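Local coordinates for putative iron binding protein (Bordetella pertussis Tohama I, PDB 1Y9U) that binds ferric iron through tyrosine side chains as a periplasmic solute-binding protein, consistent with a part in bacterial iron uptake, at residues D6-P16 with I32-L43. Numbering follows the deposited sequence.
Sequences DEVSLYTTREP and IKVNTVFVKDGL
Asp6 accepts from Lys33 N through its carbonyl oxygen, the first of seven backbone hydrogen bonds that zip strand 7-12 to strand 33-38 in parallel register and end with Val39 N on Thr12 O (2.8 Å). The pair illustrates how alternation along a strand sorts side chains: Glu7, Ser9 and Tyr11 share one face with Lys33, Asn35 and Val37, while Val8, Leu10 and Thr12 line the other. Glu7 OE1 receives two nitrogens, Lys33 NZ in a weakly bonded salt bridge and Asn35 ND2 at 3.1 Å, the latter from above the carboxylate plane. The chi1 of Glu7, 67°, sets CG between backbone N and carbonyl carbon, and the chain then runs out extended beside Lys33. Val8 CG1 meets the methyls Ile32 CG2 and Val34 CG2. A second proton of Asn35 ND2 goes to Ser9 OG (3.1 Å), so both N-H groups of the amide are spent in its own plane, which fixes its rotation. Tyr11 lies alongside Val37, whose CG1 sits over the ring face in a CH-pi contact 4.1 Å from the centroid; Leu43 CD1 closes in at the ring edge. Thr12 OG1 takes the N-H of Arg14 in an ST turn as the chain leaves the strand. One water donates to Thr13 O and Lys40 O, bridging the two loops. Pro16 CD rests over a face of the Phe38 ring, 4.0 Å from its centroid. The two strands form a beta-alpha-beta unit with helix 20-30, whose Leu23 and Phe26 pack on Leu10, Ile32, Val34 and Thr36. Helix 43-50 packs on the sheet face that carries Tyr11 and Val37, its Glu50 hydrogen-bonded to Tyr11 OH, and strand 58-62 continues the sheet beyond strand 7-12, while the side chain of Arg14, salt-bridged to Glu276, comes within about 6 Å of the side chain of the iron-binding Tyr199.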
loop_
_atom_site.group_PDB
_atom_site.type_symbol
_atom_site.label_atom_id
_atom_site.label_comp_id
_atom_site.label_asym_id
_atom_site.label_seq_id
_atom_site.Cartn_x
_atom_site.Cartn_y
_atom_site.Cartn_z
ATOM N N ASP A 6 -12.308 1.633 -30.043
ATOM C CA ASP A 6 -10.959 1.156 -30.462
ATOM C C ASP A 6 -10.125 0.615 -29.276
ATOM O O ASP A 6 -10.308 -0.527 -28.928
ATOM C CB ASP A 6 -10.210 2.220 -31.286
ATOM C CG ASP A 6 -10.032 1.813 -32.743
ATOM O OD1 ASP A 6 -11.027 1.368 -33.375
ATOM O OD2 ASP A 6 -8.939 1.906 -33.350
ATOM N N GLU A 7 -9.244 1.419 -28.669
ATOM C CA GLU A 7 -8.230 0.893 -27.737
ATOM C C GLU A 7 -7.792 1.846 -26.613
ATOM O O GLU A 7 -8.045 3.053 -26.624
ATOM C CB GLU A 7 -6.986 0.401 -28.511
ATOM C CG GLU A 7 -6.197 1.504 -29.192
ATOM C CD GLU A 7 -4.917 1.019 -29.860
ATOM O OE1 GLU A 7 -4.629 -0.195 -29.856
ATOM O OE2 GLU A 7 -4.191 1.886 -30.388
ATOM N N VAL A 8 -7.096 1.255 -25.645
ATOM C CA VAL A 8 -6.533 1.975 -24.508
ATOM C C VAL A 8 -5.323 1.179 -24.031
ATOM O O VAL A 8 -5.370 -0.051 -23.940
ATOM C CB VAL A 8 -7.589 2.153 -23.375
ATOM C CG1 VAL A 8 -7.983 0.825 -22.733
ATOM C CG2 VAL A 8 -7.127 3.153 -22.340
ATOM N N SER A 9 -4.252 1.897 -23.718
ATOM C CA SER A 9 -3.015 1.269 -23.278
ATOM C C SER A 9 -2.736 1.540 -21.795
ATOM O O SER A 9 -2.591 2.672 -21.374
ATOM C CB SER A 9 -1.835 1.731 -24.136
ATOM O OG SER A 9 -2.005 1.295 -25.475
ATOM N N LEU A 10 -2.653 0.463 -21.027
ATOM C CA LEU A 10 -2.347 0.536 -19.593
ATOM C C LEU A 10 -0.897 0.175 -19.365
ATOM O O LEU A 10 -0.515 -0.961 -19.585
ATOM C CB LEU A 10 -3.240 -0.432 -18.832
ATOM C CG LEU A 10 -2.966 -0.555 -17.318
ATOM C CD1 LEU A 10 -3.253 0.746 -16.586
ATOM C CD2 LEU A 10 -3.777 -1.702 -16.738
ATOM N N TYR A 11 -0.104 1.142 -18.932
ATOM C CA TYR A 11 1.268 0.872 -18.501
ATOM C C TYR A 11 1.220 0.637 -16.998
ATOM O O TYR A 11 0.810 1.524 -16.258
ATOM C CB TYR A 11 2.186 2.065 -18.775
ATOM C CG TYR A 11 2.666 2.247 -20.211
ATOM C CD1 TYR A 11 1.860 1.941 -21.307
ATOM C CD2 TYR A 11 3.928 2.761 -20.459
ATOM C CE1 TYR A 11 2.316 2.136 -22.598
ATOM C CE2 TYR A 11 4.379 2.956 -21.748
ATOM C CZ TYR A 11 3.574 2.636 -22.800
ATOM O OH TYR A 11 4.032 2.843 -24.080
ATOM N N THR A 12 1.675 -0.535 -16.556
ATOM C CA THR A 12 1.526 -0.953 -15.163
ATOM C C THR A 12 2.775 -1.597 -14.609
ATOM O O THR A 12 3.382 -2.429 -15.264
ATOM C CB THR A 12 0.352 -1.923 -15.020
ATOM O OG1 THR A 12 0.316 -2.440 -13.674
ATOM C CG2 THR A 12 0.478 -3.133 -15.977
ATOM N N THR A 13 3.131 -1.229 -13.379
ATOM C CA THR A 13 4.222 -1.888 -12.670
ATOM C C THR A 13 3.695 -3.036 -11.816
ATOM O O THR A 13 4.478 -3.739 -11.156
ATOM C CB THR A 13 4.995 -0.897 -11.791
ATOM O OG1 THR A 13 4.179 -0.495 -10.675
ATOM C CG2 THR A 13 5.364 0.407 -12.540
ATOM N N ARG A 14 2.370 -3.197 -11.772
ATOM C CA ARG A 14 1.733 -4.345 -11.125
ATOM C C ARG A 14 1.619 -5.503 -12.101
ATOM O O ARG A 14 1.193 -5.289 -13.247
ATOM C CB ARG A 14 0.327 -3.970 -10.633
ATOM C CG ARG A 14 0.285 -2.751 -9.748
ATOM C CD ARG A 14 -0.807 -2.843 -8.689
ATOM N NE ARG A 14 -0.358 -3.719 -7.596
ATOM C CZ ARG A 14 -0.993 -3.857 -6.436
ATOM N NH1 ARG A 14 -2.139 -3.234 -6.208
ATOM N NH2 ARG A 14 -0.493 -4.635 -5.510
ATOM N N GLU A 15 1.908 -6.722 -11.635
ATOM C CA GLU A 15 1.973 -7.904 -12.505
ATOM C C GLU A 15 0.636 -7.972 -13.221
ATOM O O GLU A 15 -0.401 -7.903 -12.561
ATOM C CB GLU A 15 2.158 -9.240 -11.733
ATOM C CG GLU A 15 3.324 -9.415 -10.751
ATOM C CD GLU A 15 4.695 -8.984 -11.263
ATOM O OE1 GLU A 15 5.041 -7.790 -11.080
ATOM O OE2 GLU A 15 5.454 -9.845 -11.802
ATOM N N PRO A 16 0.628 -8.097 -14.546
ATOM C CA PRO A 16 -0.639 -8.200 -15.284
ATOM C C PRO A 16 -1.617 -9.265 -14.757
ATOM O O PRO A 16 -2.823 -9.129 -14.969
ATOM C CB PRO A 16 -0.204 -8.519 -16.728
ATOM C CG PRO A 16 1.288 -8.546 -16.748
ATOM C CD PRO A 16 1.799 -8.092 -15.442
ATOM N N ILE A 32 -13.681 -1.940 -26.079
ATOM C CA ILE A 32 -12.397 -1.263 -26.164
ATOM C C ILE A 32 -11.310 -2.301 -25.890
ATOM O O ILE A 32 -11.337 -2.969 -24.868
ATOM C CB ILE A 32 -12.304 -0.119 -25.130
ATOM C CG1 ILE A 32 -13.405 0.926 -25.363
ATOM C CG2 ILE A 32 -10.925 0.529 -25.172
ATOM C CD1 ILE A 32 -13.641 1.840 -24.162
ATOM N N LYS A 33 -10.396 -2.465 -26.841
ATOM C CA LYS A 33 -9.247 -3.346 -26.680
ATOM C C LYS A 33 -8.319 -2.716 -25.640
ATOM O O LYS A 33 -8.004 -1.541 -25.730
ATOM C CB LYS A 33 -8.526 -3.502 -28.034
ATOM C CG LYS A 33 -7.188 -4.252 -27.988
ATOM C CD LYS A 33 -6.540 -4.365 -29.386
ATOM C CE LYS A 33 -6.187 -2.996 -29.981
ATOM N NZ LYS A 33 -5.172 -3.033 -31.093
ATOM N N VAL A 34 -7.911 -3.504 -24.646
ATOM C CA VAL A 34 -6.957 -3.049 -23.650
ATOM C C VAL A 34 -5.579 -3.626 -23.962
ATOM O O VAL A 34 -5.436 -4.831 -24.058
ATOM C CB VAL A 34 -7.394 -3.463 -22.239
ATOM C CG1 VAL A 34 -6.381 -2.981 -21.223
ATOM C CG2 VAL A 34 -8.770 -2.877 -21.932
ATOM N N ASN A 35 -4.595 -2.750 -24.131
ATOM C CA ASN A 35 -3.197 -3.153 -24.284
ATOM C C ASN A 35 -2.522 -3.050 -22.936
ATOM O O ASN A 35 -2.389 -1.960 -22.395
ATOM C CB ASN A 35 -2.477 -2.251 -25.273
ATOM C CG ASN A 35 -3.183 -2.186 -26.617
ATOM O OD1 ASN A 35 -3.505 -3.216 -27.201
ATOM N ND2 ASN A 35 -3.452 -0.976 -27.084
ATOM N N THR A 36 -2.107 -4.190 -22.401
ATOM C CA THR A 36 -1.474 -4.248 -21.088
ATOM C C THR A 36 0.023 -4.251 -21.318
ATOM O O THR A 36 0.551 -5.175 -21.939
ATOM C CB THR A 36 -1.883 -5.517 -20.330
ATOM O OG1 THR A 36 -3.302 -5.537 -20.103
ATOM C CG2 THR A 36 -1.276 -5.522 -18.921
ATOM N N VAL A 37 0.691 -3.212 -20.832
ATOM C CA VAL A 37 2.136 -3.049 -20.949
ATOM C C VAL A 37 2.758 -3.092 -19.557
ATOM O O VAL A 37 2.678 -2.134 -18.799
ATOM C CB VAL A 37 2.511 -1.740 -21.667
ATOM C CG1 VAL A 37 4.034 -1.571 -21.723
ATOM C CG2 VAL A 37 1.926 -1.724 -23.087
ATOM N N PHE A 38 3.414 -4.208 -19.251
ATOM C CA PHE A 38 4.042 -4.423 -17.960
ATOM C C PHE A 38 5.405 -3.735 -17.936
ATOM O O PHE A 38 6.286 -4.027 -18.777
ATOM C CB PHE A 38 4.171 -5.920 -17.706
ATOM C CG PHE A 38 4.871 -6.272 -16.410
ATOM C CD1 PHE A 38 4.481 -5.709 -15.204
ATOM C CD2 PHE A 38 5.913 -7.189 -16.402
ATOM C CE1 PHE A 38 5.129 -6.041 -14.032
ATOM C CE2 PHE A 38 6.562 -7.509 -15.224
ATOM C CZ PHE A 38 6.161 -6.947 -14.046
ATOM N N VAL A 39 5.582 -2.826 -16.989
ATOM C CA VAL A 39 6.834 -2.101 -16.801
ATOM C C VAL A 39 7.362 -2.389 -15.389
ATOM O O VAL A 39 6.993 -1.714 -14.417
ATOM C CB VAL A 39 6.646 -0.586 -17.020
ATOM C CG1 VAL A 39 7.969 0.144 -16.920
ATOM C CG2 VAL A 39 5.963 -0.310 -18.373
ATOM N N LYS A 40 8.223 -3.398 -15.281
ATOM C CA LYS A 40 8.701 -3.881 -13.974
ATOM C C LYS A 40 9.303 -2.755 -13.097
ATOM O O LYS A 40 8.979 -2.621 -11.905
ATOM C CB LYS A 40 9.689 -5.047 -14.162
ATOM C CG LYS A 40 10.856 -4.777 -15.135
ATOM C CD LYS A 40 10.863 -5.700 -16.369
ATOM C CE LYS A 40 10.127 -5.078 -17.572
ATOM N NZ LYS A 40 10.659 -5.613 -18.855
ATOM N N ASP A 41 10.148 -1.927 -13.693
ATOM C CA ASP A 41 10.646 -0.730 -13.013
ATOM C C ASP A 41 10.950 0.385 -14.015
ATOM O O ASP A 41 10.941 0.157 -15.220
ATOM C CB ASP A 41 11.878 -1.069 -12.160
ATOM C CG ASP A 41 11.731 -0.611 -10.719
ATOM O OD1 ASP A 41 11.651 0.620 -10.489
ATOM O OD2 ASP A 41 11.668 -1.405 -9.754
ATOM N N GLY A 42 11.156 1.595 -13.510
ATOM C CA GLY A 42 11.485 2.743 -14.339
ATOM C C GLY A 42 10.332 3.231 -15.200
ATOM O O GLY A 42 10.529 3.620 -16.352
ATOM N N LEU A 43 9.128 3.233 -14.640
ATOM C CA LEU A 43 7.953 3.667 -15.390
ATOM C C LEU A 43 8.065 5.130 -15.807
ATOM O O LEU A 43 7.815 5.464 -16.965
ATOM C CB LEU A 43 6.677 3.438 -14.577
ATOM C CG LEU A 43 5.370 3.951 -15.191
ATOM C CD1 LEU A 43 5.090 3.264 -16.513
ATOM C CD2 LEU A 43 4.235 3.728 -14.223
HETATM O O HOH W 1 7.098 -3.820 -10.542
#